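Side-chain contacts in hyaluronidase (Thermobaculum terrenum, PDB 5DIY), which probably removes N-acetylglucosamine from modified proteins, as an O-GlcNAc hydrolase of glycoside hydrolase family 84: residues 208-211 / 217-220; 252-257 / 274-279; 353-358 / 385-390; 304-309 / 377-382. One frame throughout, in Å; residues are numbered along the deposited sequence.

Contact 1 (208-211 / 217-220)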
# COMPACT_ATOMS: atom_id res chain seq x y z
N GLN C 208 -6.43 -21.08 7.45
CA GLN C 208 -6.87 -22.47 7.62
C GLN C 208 -7.95 -22.85 6.61
O GLN C 208 -7.86 -23.90 5.97
CB GLN C 208 -7.45 -22.72 9.03
CG GLN C 208 -6.44 -23.11 10.09
CD GLN C 208 -7.07 -23.34 11.46
OE1 GLN C 208 -8.26 -23.08 11.67
NE2 GLN C 208 -6.28 -23.84 12.39
N GLU C 209 -8.96 -21.98 6.48
CA GLU C 209 -10.04 -22.21 5.52
C GLU C 209 -9.51 -22.25 4.10
O GLU C 209 -9.83 -23.16 3.35
CB GLU C 209 -11.11 -21.13 5.63
CG GLU C 209 -11.92 -21.18 6.91
CD GLU C 209 -12.90 -20.03 7.00
OE1 GLU C 209 -12.47 -18.91 7.35
OE2 GLU C 209 -14.10 -20.25 6.71
N VAL C 210 -8.67 -21.27 3.75
CA VAL C 210 -8.05 -21.22 2.42
C VAL C 210 -7.28 -22.52 2.15
O VAL C 210 -7.40 -23.11 1.07
CB VAL C 210 -7.10 -20.01 2.25
CG1 VAL C 210 -6.38 -20.06 0.90
CG2 VAL C 210 -7.86 -18.69 2.36
N GLN C 211 -6.48 -22.95 3.13
CA GLN C 211 -5.69 -24.17 3.03
C GLN C 211 -6.55 -25.40 2.73
O GLN C 211 -6.14 -26.24 1.93
CB GLN C 211 -4.87 -24.38 4.32
CG GLN C 211 -4.26 -25.77 4.48
CD GLN C 211 -3.26 -25.86 5.63
OE1 GLN C 211 -3.24 -25.02 6.53
NE2 GLN C 211 -2.44 -26.90 5.61
N PRO C 217 -1.05 -25.50 1.78
CA PRO C 217 -0.82 -24.16 2.34
C PRO C 217 -0.72 -23.11 1.24
O PRO C 217 -0.04 -23.34 0.24
CB PRO C 217 0.53 -24.32 3.07
CG PRO C 217 0.67 -25.77 3.31
CD PRO C 217 0.02 -26.44 2.14
N ALA C 218 -1.41 -21.99 1.40
CA ALA C 218 -1.36 -20.90 0.43
C ALA C 218 -0.08 -20.09 0.61
O ALA C 218 0.56 -20.17 1.65
CB ALA C 218 -2.56 -19.99 0.59
N THR C 219 0.29 -19.35 -0.43
CA THR C 219 1.34 -18.34 -0.34
C THR C 219 0.63 -17.00 -0.30
O THR C 219 -0.30 -16.78 -1.08
CB THR C 219 2.28 -18.39 -1.56
OG1 THR C 219 2.74 -19.74 -1.76
CG2 THR C 219 3.49 -17.47 -1.37
N LEU C 220 1.02 -16.12 0.61
CA LEU C 220 0.35 -14.83 0.73
C LEU C 220 0.97 -13.81 -0.21
O LEU C 220 2.18 -13.57 -0.18
CB LEU C 220 0.39 -14.30 2.17
CG LEU C 220 -0.67 -14.84 3.13
CD1 LEU C 220 -0.27 -14.48 4.55
CD2 LEU C 220 -2.06 -14.29 2.80
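Val-210 and Ala-218 meet in the beta-alpha-beta unit that joins strand 189-192, helix 204-214 and strand 218-222, where the helix covers the outside of the sheet. Val-210 CG1 rests against Ala-218 CB at 3.8 Å, and the CB of each residue points at the other segment. The valine holds CG1 anti to its backbone N (chi1 175°), which turns that methyl to the strand. A beta-branched residue suits the spot because its stubby side chain fills the layer between helix and sheet without a long chain to fold away, and alanine, with a single methyl, lets the helix come close. Trp-192 and Pro-172 also touch Val-210, while Met-207, one helical turn earlier, covers Ala-218. These strands are the sixth and seventh of an eight-stranded parallel TIM barrel, and the crossover returns quickly: Gln-211 CA and Pro-217 CA are only 4.9 Å apart. At this more exposed end the contact is looser. Gln-211 stretches out from a CG anti to the backbone N (chi1 166°), bringing NE2 to 4.0 Å from Pro-217 CG, a van der Waals approach without a hydrogen bond. His-250 also touches the glutamine. Glutamine suits this partly exposed place because its extended chain carries the amide end out to the edge of the proline ring.

Contact 2 (252-257 / 274-279)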
# COMPACT_ATOMS: atom_id res chain seq x y z
N VAL C 252 2.89 -21.11 3.47
CA VAL C 252 4.24 -21.50 3.02
C VAL C 252 5.19 -20.29 2.90
O VAL C 252 6.41 -20.43 3.05
CB VAL C 252 4.19 -22.31 1.68
CG1 VAL C 252 3.79 -21.43 0.50
CG2 VAL C 252 5.52 -23.00 1.39
N GLY C 253 4.64 -19.12 2.62
CA GLY C 253 5.43 -17.89 2.57
C GLY C 253 4.58 -16.67 2.30
O GLY C 253 3.38 -16.77 2.05
N ILE C 254 5.22 -15.50 2.38
CA ILE C 254 4.54 -14.22 2.15
C ILE C 254 5.40 -13.37 1.24
O ILE C 254 6.58 -13.17 1.52
CB ILE C 254 4.26 -13.44 3.47
CG1 ILE C 254 3.62 -14.37 4.52
CG2 ILE C 254 3.38 -12.23 3.17
CD1 ILE C 254 3.23 -13.70 5.83
N TYR C 255 4.80 -12.87 0.16
CA TYR C 255 5.40 -11.83 -0.67
C TYR C 255 4.65 -10.50 -0.45
O TYR C 255 3.43 -10.44 -0.61
CB TYR C 255 5.32 -12.21 -2.15
CG TYR C 255 6.22 -13.36 -2.56
CD1 TYR C 255 5.86 -14.68 -2.29
CD2 TYR C 255 7.42 -13.12 -3.23
CE1 TYR C 255 6.67 -15.73 -2.67
CE2 TYR C 255 8.24 -14.17 -3.62
CZ TYR C 255 7.86 -15.48 -3.34
OH TYR C 255 8.66 -16.52 -3.73
N ALA C 256 5.40 -9.45 -0.10
CA ALA C 256 4.82 -8.12 0.08
C ALA C 256 4.85 -7.37 -1.24
O ALA C 256 5.90 -7.26 -1.86
CB ALA C 256 5.60 -7.35 1.13
N ASN C 257 3.69 -6.86 -1.67
CA ASN C 257 3.63 -5.94 -2.80
C ASN C 257 3.91 -4.50 -2.31
O ASN C 257 3.08 -3.93 -1.58
CB ASN C 257 2.26 -6.02 -3.51
CG ASN C 257 2.28 -5.43 -4.91
OD1 ASN C 257 3.34 -5.10 -5.45
ND2 ASN C 257 1.12 -5.29 -5.51
N GLN C 274 11.26 -8.20 9.86
CA GLN C 274 11.37 -8.56 11.28
C GLN C 274 10.23 -9.46 11.74
O GLN C 274 10.47 -10.41 12.49
CB GLN C 274 11.47 -7.32 12.17
CG GLN C 274 12.79 -6.57 12.03
CD GLN C 274 13.20 -5.82 13.28
OE1 GLN C 274 14.31 -5.98 13.79
NE2 GLN C 274 12.29 -5.01 13.80
N TYR C 275 9.00 -9.18 11.28
CA TYR C 275 7.86 -10.06 11.56
C TYR C 275 8.12 -11.47 11.04
O TYR C 275 7.92 -12.44 11.77
CB TYR C 275 6.54 -9.52 10.96
CG TYR C 275 5.44 -10.57 10.91
CD1 TYR C 275 4.66 -10.85 12.04
CD2 TYR C 275 5.21 -11.32 9.75
CE1 TYR C 275 3.66 -11.82 12.00
CE2 TYR C 275 4.22 -12.29 9.70
CZ TYR C 275 3.45 -12.54 10.83
OH TYR C 275 2.47 -13.50 10.76
N LEU C 276 8.56 -11.58 9.79
CA LEU C 276 8.84 -12.90 9.20
C LEU C 276 9.94 -13.64 9.97
O LEU C 276 9.84 -14.86 10.15
CB LEU C 276 9.25 -12.78 7.73
CG LEU C 276 8.24 -12.19 6.73
CD1 LEU C 276 8.94 -11.94 5.41
CD2 LEU C 276 7.02 -13.08 6.56
N ASN C 277 10.95 -12.92 10.43
CA ASN C 277 12.06 -13.52 11.18
C ASN C 277 11.66 -14.13 12.52
O ASN C 277 12.17 -15.19 12.90
CB ASN C 277 13.17 -12.49 11.41
CG ASN C 277 14.40 -13.09 12.06
OD1 ASN C 277 15.05 -13.96 11.48
ND2 ASN C 277 14.70 -12.65 13.28
N SER C 278 10.76 -13.46 13.25
CA SER C 278 10.32 -13.94 14.56
C SER C 278 8.91 -13.42 14.88
O SER C 278 8.75 -12.49 15.68
CB SER C 278 11.32 -13.53 15.64
OG SER C 278 10.96 -14.08 16.90
N PRO C 279 7.88 -14.03 14.28
CA PRO C 279 6.52 -13.49 14.40
C PRO C 279 5.91 -13.48 15.82
O PRO C 279 5.09 -12.61 16.12
CB PRO C 279 5.70 -14.35 13.44
CG PRO C 279 6.48 -15.60 13.26
CD PRO C 279 7.92 -15.23 13.43
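Ile-254, on the eighth strand of the TIM barrel, packs outward against Leu-276 and Tyr-275 of helix 262-277, the helix that follows this strand in the chain. The longer branch of the isoleucine does most of the work. With CG1 anti to the carbonyl carbon (chi1 -48°) and the chain straight beyond it (chi2 -177°), CD1 is carried to the helix. Leu-276 answers with one methyl: its CD2 lies 3.9 Å from Ile-254 CD1 and 4.2 Å from both Ile-254 CB and CG1, so it sits alongside the whole branch instead of meeting its end alone. The leucine reaches in with CG placed beside its own backbone N (chi1 -62°), and the two side chains cross at a slant. Branched aliphatic residues suit this buried layer, since each fills it with methyls set at fixed angles by one or two torsions; Ile-254 also touches Leu-220 and Phe-272, and Leu-276 touches Phe-4.

The aromatic partner is approached differently. Ile-254 CD1 comes to the edge of the Tyr-275 ring, near its plane, 4.2 Å from Tyr-275 CE2. A tyrosine fits because its ring can border the apolar layer while its hydroxyl is hydrogen-bonded to the backbone O of Asp-244. Farther along the strand, past its last residues, stands Asn-257, which binds N-acetylglucosamine and whose OD1 accepts a bond from Gly-12 N. The helix ends close to the contact, where Ser-278 N donates to Gln-274 O at 3.2 Å.

Contact 3 (353-358 / 385-390)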
# COMPACT_ATOMS: atom_id res chain seq x y z
N SER C 353 5.08 21.64 17.48
CA SER C 353 5.50 20.24 17.28
C SER C 353 5.57 19.87 15.79
O SER C 353 6.54 19.26 15.34
CB SER C 353 4.57 19.30 18.05
OG SER C 353 5.00 17.96 17.98
N MET C 354 4.54 20.28 15.04
CA MET C 354 4.46 20.03 13.60
C MET C 354 5.49 20.83 12.79
O MET C 354 6.06 20.31 11.83
CB MET C 354 3.03 20.31 13.08
CG MET C 354 1.98 19.33 13.61
SD MET C 354 0.27 19.68 13.12
CE MET C 354 0.25 19.11 11.43
N GLN C 355 5.71 22.10 13.17
CA GLN C 355 6.74 22.95 12.55
C GLN C 355 8.15 22.40 12.75
O GLN C 355 8.93 22.33 11.80
CB GLN C 355 6.67 24.39 13.09
CG GLN C 355 5.45 25.14 12.61
CD GLN C 355 5.24 26.48 13.30
OE1 GLN C 355 5.78 26.74 14.38
NE2 GLN C 355 4.43 27.33 12.69
N THR C 356 8.45 22.02 14.00
CA THR C 356 9.71 21.38 14.37
C THR C 356 9.94 20.09 13.58
O THR C 356 11.04 19.84 13.08
CB THR C 356 9.72 21.04 15.88
OG1 THR C 356 9.65 22.25 16.63
CG2 THR C 356 10.97 20.26 16.30
N THR C 357 8.89 19.28 13.49
CA THR C 357 8.91 18.03 12.74
C THR C 357 9.20 18.26 11.27
O THR C 357 10.09 17.60 10.71
CB THR C 357 7.57 17.28 12.89
OG1 THR C 357 7.40 16.91 14.26
CG2 THR C 357 7.52 16.03 12.01
N TYR C 358 8.47 19.17 10.64
CA TYR C 358 8.71 19.48 9.24
C TYR C 358 10.14 19.97 9.03
O TYR C 358 10.84 19.46 8.16
CB TYR C 358 7.73 20.53 8.70
CG TYR C 358 8.14 21.04 7.34
CD1 TYR C 358 7.81 20.32 6.19
CD2 TYR C 358 8.91 22.20 7.20
CE1 TYR C 358 8.20 20.76 4.94
CE2 TYR C 358 9.31 22.66 5.95
CZ TYR C 358 8.95 21.93 4.82
OH TYR C 358 9.33 22.37 3.59
N TYR C 385 -2.04 26.53 8.01
CA TYR C 385 -3.47 26.85 8.12
C TYR C 385 -3.94 26.77 9.58
O TYR C 385 -4.73 27.61 10.03
CB TYR C 385 -4.32 25.96 7.22
CG TYR C 385 -3.88 25.87 5.77
CD1 TYR C 385 -3.02 26.82 5.18
CD2 TYR C 385 -4.35 24.84 4.96
CE1 TYR C 385 -2.63 26.72 3.85
CE2 TYR C 385 -3.98 24.74 3.63
CZ TYR C 385 -3.11 25.67 3.08
OH TYR C 385 -2.73 25.56 1.76
N LEU C 386 -3.45 25.77 10.32
CA LEU C 386 -3.73 25.67 11.76
C LEU C 386 -3.25 26.90 12.53
O LEU C 386 -3.91 27.34 13.46
CB LEU C 386 -3.08 24.42 12.36
CG LEU C 386 -3.79 23.10 12.08
CD1 LEU C 386 -2.91 21.95 12.55
CD2 LEU C 386 -5.15 23.05 12.77
N ASP C 387 -2.09 27.42 12.13
CA ASP C 387 -1.54 28.65 12.69
C ASP C 387 -2.50 29.83 12.54
O ASP C 387 -2.70 30.61 13.48
CB ASP C 387 -0.19 28.96 12.02
CG ASP C 387 0.76 29.74 12.91
OD1 ASP C 387 0.46 29.98 14.10
OD2 ASP C 387 1.84 30.13 12.40
N GLN C 388 -3.13 29.95 11.37
CA GLN C 388 -4.17 30.95 11.15
C GLN C 388 -5.46 30.68 11.94
O GLN C 388 -6.13 31.63 12.35
CB GLN C 388 -4.45 31.11 9.65
CG GLN C 388 -3.25 31.65 8.88
CD GLN C 388 -2.84 33.05 9.31
OE1 GLN C 388 -3.70 33.89 9.56
NE2 GLN C 388 -1.54 33.29 9.42
N ALA C 389 -5.81 29.41 12.15
CA ALA C 389 -6.93 29.07 13.05
C ALA C 389 -6.66 29.52 14.49
O ALA C 389 -7.57 30.00 15.17
CB ALA C 389 -7.22 27.57 13.01
N MET C 390 -5.41 29.35 14.93
CA MET C 390 -4.95 29.84 16.24
C MET C 390 -5.19 31.33 16.41
O MET C 390 -5.72 31.78 17.43
CB MET C 390 -3.45 29.53 16.40
CG MET C 390 -2.79 30.03 17.67
SD MET C 390 -3.28 29.02 19.07
CE MET C 390 -2.65 30.02 20.41
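The amide of Gln-355 and the carboxylate of Asp-387 approach each other between helices 340-362 and 373-398, which run antiparallel here in the helical region that follows the barrel. Their planes stand 83° apart, nearly perpendicular, and Gln-355 NE2 stays 3.8 Å from Asp-387 OD2, too far for a hydrogen bond. The pair is a loose polar approach at the partly exposed margin, where an amide and an acid can both still meet solvent. The glutamine chain is extended beyond CG, which carries its amide toward helix 373-398.

Deeper in, Met-354 SD touches Leu-386 CD1 at 3.9 Å, the two side chains crossing at about a right angle. A bend at chi3 (77°) makes sulfur, not the terminal methyl, the methionine atom nearest the leucine. Such a flexible, apolar chain suits a site between several neighbours: Met-354 also touches Tyr-379 and Thr-383, while Leu-386 reaches Val-441 and Phe-444 of helix 440-451.

Within helix 340-362 the carbonyl of Ser-353 is gripped twice from opposite faces of its plane, by Thr-357 N at 3.0 Å and by Thr-357 OG1 at 2.7 Å, the hydroxyl tilted 32° from that plane.

Contact 4 (304-309 / 377-382)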
# COMPACT_ATOMS: atom_id res chain seq x y z
N MET C 304 10.04 11.64 12.95
CA MET C 304 9.34 10.62 12.16
C MET C 304 8.11 10.11 12.89
O MET C 304 7.04 10.02 12.29
CB MET C 304 10.27 9.46 11.77
CG MET C 304 11.21 9.79 10.61
SD MET C 304 10.39 10.27 9.08
CE MET C 304 9.50 8.77 8.68
N GLU C 305 8.25 9.81 14.18
CA GLU C 305 7.11 9.45 15.03
C GLU C 305 5.96 10.45 14.85
O GLU C 305 4.82 10.06 14.58
CB GLU C 305 7.53 9.39 16.51
CG GLU C 305 8.35 8.17 16.91
CD GLU C 305 7.51 6.93 17.22
OE1 GLU C 305 6.30 6.88 16.89
OE2 GLU C 305 8.07 5.98 17.80
N LYS C 306 6.28 11.74 14.96
CA LYS C 306 5.26 12.79 14.85
C LYS C 306 4.64 12.88 13.46
O LYS C 306 3.43 13.01 13.34
CB LYS C 306 5.85 14.16 15.22
CG LYS C 306 4.80 15.23 15.46
CD LYS C 306 4.11 14.98 16.79
CE LYS C 306 2.77 15.65 16.87
NZ LYS C 306 2.02 15.16 18.06
N PHE C 307 5.48 12.83 12.43
CA PHE C 307 5.02 12.91 11.06
C PHE C 307 4.16 11.69 10.70
O PHE C 307 3.19 11.83 9.94
CB PHE C 307 6.23 13.03 10.12
CG PHE C 307 5.88 13.08 8.66
CD1 PHE C 307 5.22 14.18 8.13
CD2 PHE C 307 6.24 12.03 7.81
CE1 PHE C 307 4.90 14.23 6.79
CE2 PHE C 307 5.92 12.08 6.46
CZ PHE C 307 5.25 13.18 5.95
N TYR C 308 4.51 10.52 11.25
CA TYR C 308 3.75 9.29 10.99
C TYR C 308 2.31 9.37 11.52
O TYR C 308 1.41 8.76 10.94
CB TYR C 308 4.46 8.02 11.51
CG TYR C 308 3.57 6.80 11.36
CD1 TYR C 308 3.09 6.43 10.10
CD2 TYR C 308 3.16 6.06 12.47
CE1 TYR C 308 2.22 5.35 9.94
CE2 TYR C 308 2.30 4.97 12.32
CZ TYR C 308 1.84 4.62 11.05
OH TYR C 308 0.99 3.55 10.88
N GLN C 309 2.07 10.14 12.59
CA GLN C 309 0.70 10.33 13.10
C GLN C 309 -0.29 10.90 12.07
O GLN C 309 -1.48 10.63 12.16
CB GLN C 309 0.70 11.22 14.34
CG GLN C 309 1.33 10.59 15.57
CD GLN C 309 1.38 11.54 16.75
OE1 GLN C 309 1.26 12.76 16.59
NE2 GLN C 309 1.55 10.98 17.94
N GLU C 377 5.41 18.62 1.95
CA GLU C 377 4.94 19.92 1.48
C GLU C 377 3.52 20.22 1.94
O GLU C 377 3.25 21.29 2.49
CB GLU C 377 5.02 20.02 -0.05
CG GLU C 377 6.44 20.19 -0.58
CD GLU C 377 6.53 20.13 -2.10
OE1 GLU C 377 5.50 19.92 -2.78
OE2 GLU C 377 7.65 20.28 -2.64
N GLU C 378 2.61 19.28 1.71
CA GLU C 378 1.22 19.44 2.14
C GLU C 378 1.06 19.38 3.67
O GLU C 378 0.18 20.04 4.20
CB GLU C 378 0.30 18.45 1.41
CG GLU C 378 -0.12 19.01 0.05
CD GLU C 378 -0.69 18.00 -0.92
OE1 GLU C 378 -1.19 16.93 -0.50
OE2 GLU C 378 -0.67 18.28 -2.13
N TYR C 379 1.92 18.64 4.36
CA TYR C 379 1.98 18.67 5.83
C TYR C 379 2.27 20.08 6.36
O TYR C 379 1.56 20.57 7.25
CB TYR C 379 3.05 17.70 6.32
CG TYR C 379 3.15 17.49 7.82
CD1 TYR C 379 2.23 16.68 8.49
CD2 TYR C 379 4.19 18.06 8.56
CE1 TYR C 379 2.34 16.45 9.85
CE2 TYR C 379 4.30 17.84 9.93
CZ TYR C 379 3.38 17.03 10.57
OH TYR C 379 3.47 16.81 11.92
N LYS C 380 3.29 20.74 5.80
CA LYS C 380 3.58 22.13 6.17
C LYS C 380 2.41 23.06 5.87
O LYS C 380 2.07 23.90 6.70
CB LYS C 380 4.86 22.67 5.48
CG LYS C 380 5.02 24.18 5.62
CD LYS C 380 6.46 24.65 5.63
CE LYS C 380 6.54 26.14 5.96
NZ LYS C 380 5.80 26.97 4.96
N LEU C 381 1.80 22.92 4.70
CA LEU C 381 0.62 23.73 4.36
C LEU C 381 -0.49 23.59 5.42
O LEU C 381 -1.01 24.60 5.90
CB LEU C 381 0.09 23.38 2.96
CG LEU C 381 0.55 24.23 1.75
CD1 LEU C 381 1.91 24.89 1.92
CD2 LEU C 381 0.50 23.41 0.46
N TRP C 382 -0.85 22.36 5.79
CA TRP C 382 -1.89 22.16 6.82
C TRP C 382 -1.49 22.82 8.14
O TRP C 382 -2.33 23.38 8.83
CB TRP C 382 -2.17 20.66 7.06
CG TRP C 382 -3.00 19.97 6.01
CD1 TRP C 382 -2.64 18.87 5.29
CD2 TRP C 382 -4.33 20.31 5.59
NE1 TRP C 382 -3.66 18.51 4.43
CE2 TRP C 382 -4.71 19.37 4.60
CE3 TRP C 382 -5.24 21.31 5.94
CZ2 TRP C 382 -5.95 19.41 3.96
CZ3 TRP C 382 -6.48 21.35 5.31
CH2 TRP C 382 -6.82 20.41 4.33
O HOH W 1 1.61 14.98 12.72
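One water molecule bridges Lys-306 and Tyr-379: it donates to Lys-306 O at 2.8 Å and lies 2.7 Å from Tyr-379 OH, in the plane of the tyrosine ring at its edge. This bridge belongs to a helix-helix contact between helix 301-308, which follows helix 284-296 after the last barrel helix, and the long helix 373-398 of the helical region beyond. Directly, Tyr-379 OH and Lys-306 O are 4.1 Å apart, so the water supplies the link that the two groups cannot make themselves.

Behind the water the contact is aromatic. Phe-307 and Tyr-379 form a T-shaped (edge-to-face) pair with planes at 80° and centroids 5.1 Å apart. The phenylalanine gives the edge: its CD1 stands 3.8 Å above the plane of the Tyr-379 ring, over its centre, and its CE1 reaches Tyr-379 CG at 3.8 Å. Tyr-379 holds CG anti to its backbone N (chi1 -174°), a setting that stretches the ring across to helix 301-308. Phenylalanine suits a wholly apolar edge, and tyrosine adds a hydroxyl for the water. Replacing Tyr-379 by an alanine would probably leave the Phe-307 edge without a face to pack on and deprive the water of its partner on helix 373-398.

Lys-306 keeps its charged end away from the tyrosine by a bend at chi2 (74°), and there NZ forms a salt bridge with Glu-350 and donates to Gln-309 OE1 at 2.9 Å.

Contacts 1 and 2 share the barrel sheet and come first along the chain, in series, with centres 14 Å apart. Their strands, 218-222 and 251-256, are neighbours, joined by probable backbone hydrogen bonds such as Leu-220 O to Tyr-255 N at 2.7 Å. Contacts 3 and 4 lie in the helical region; they share helix 373-398, their segments alternate along the chain, and their centres are 10 Å apart. Contact 4 begins on helix 301-308, which comes after the barrel strands. Contacts 1 and 3 stand farthest apart, centres about 47 Å, on opposite sides of the chain's centre. The first two pack helices onto the barrel that carries the sugar-binding residues; the last two join helices beyond it.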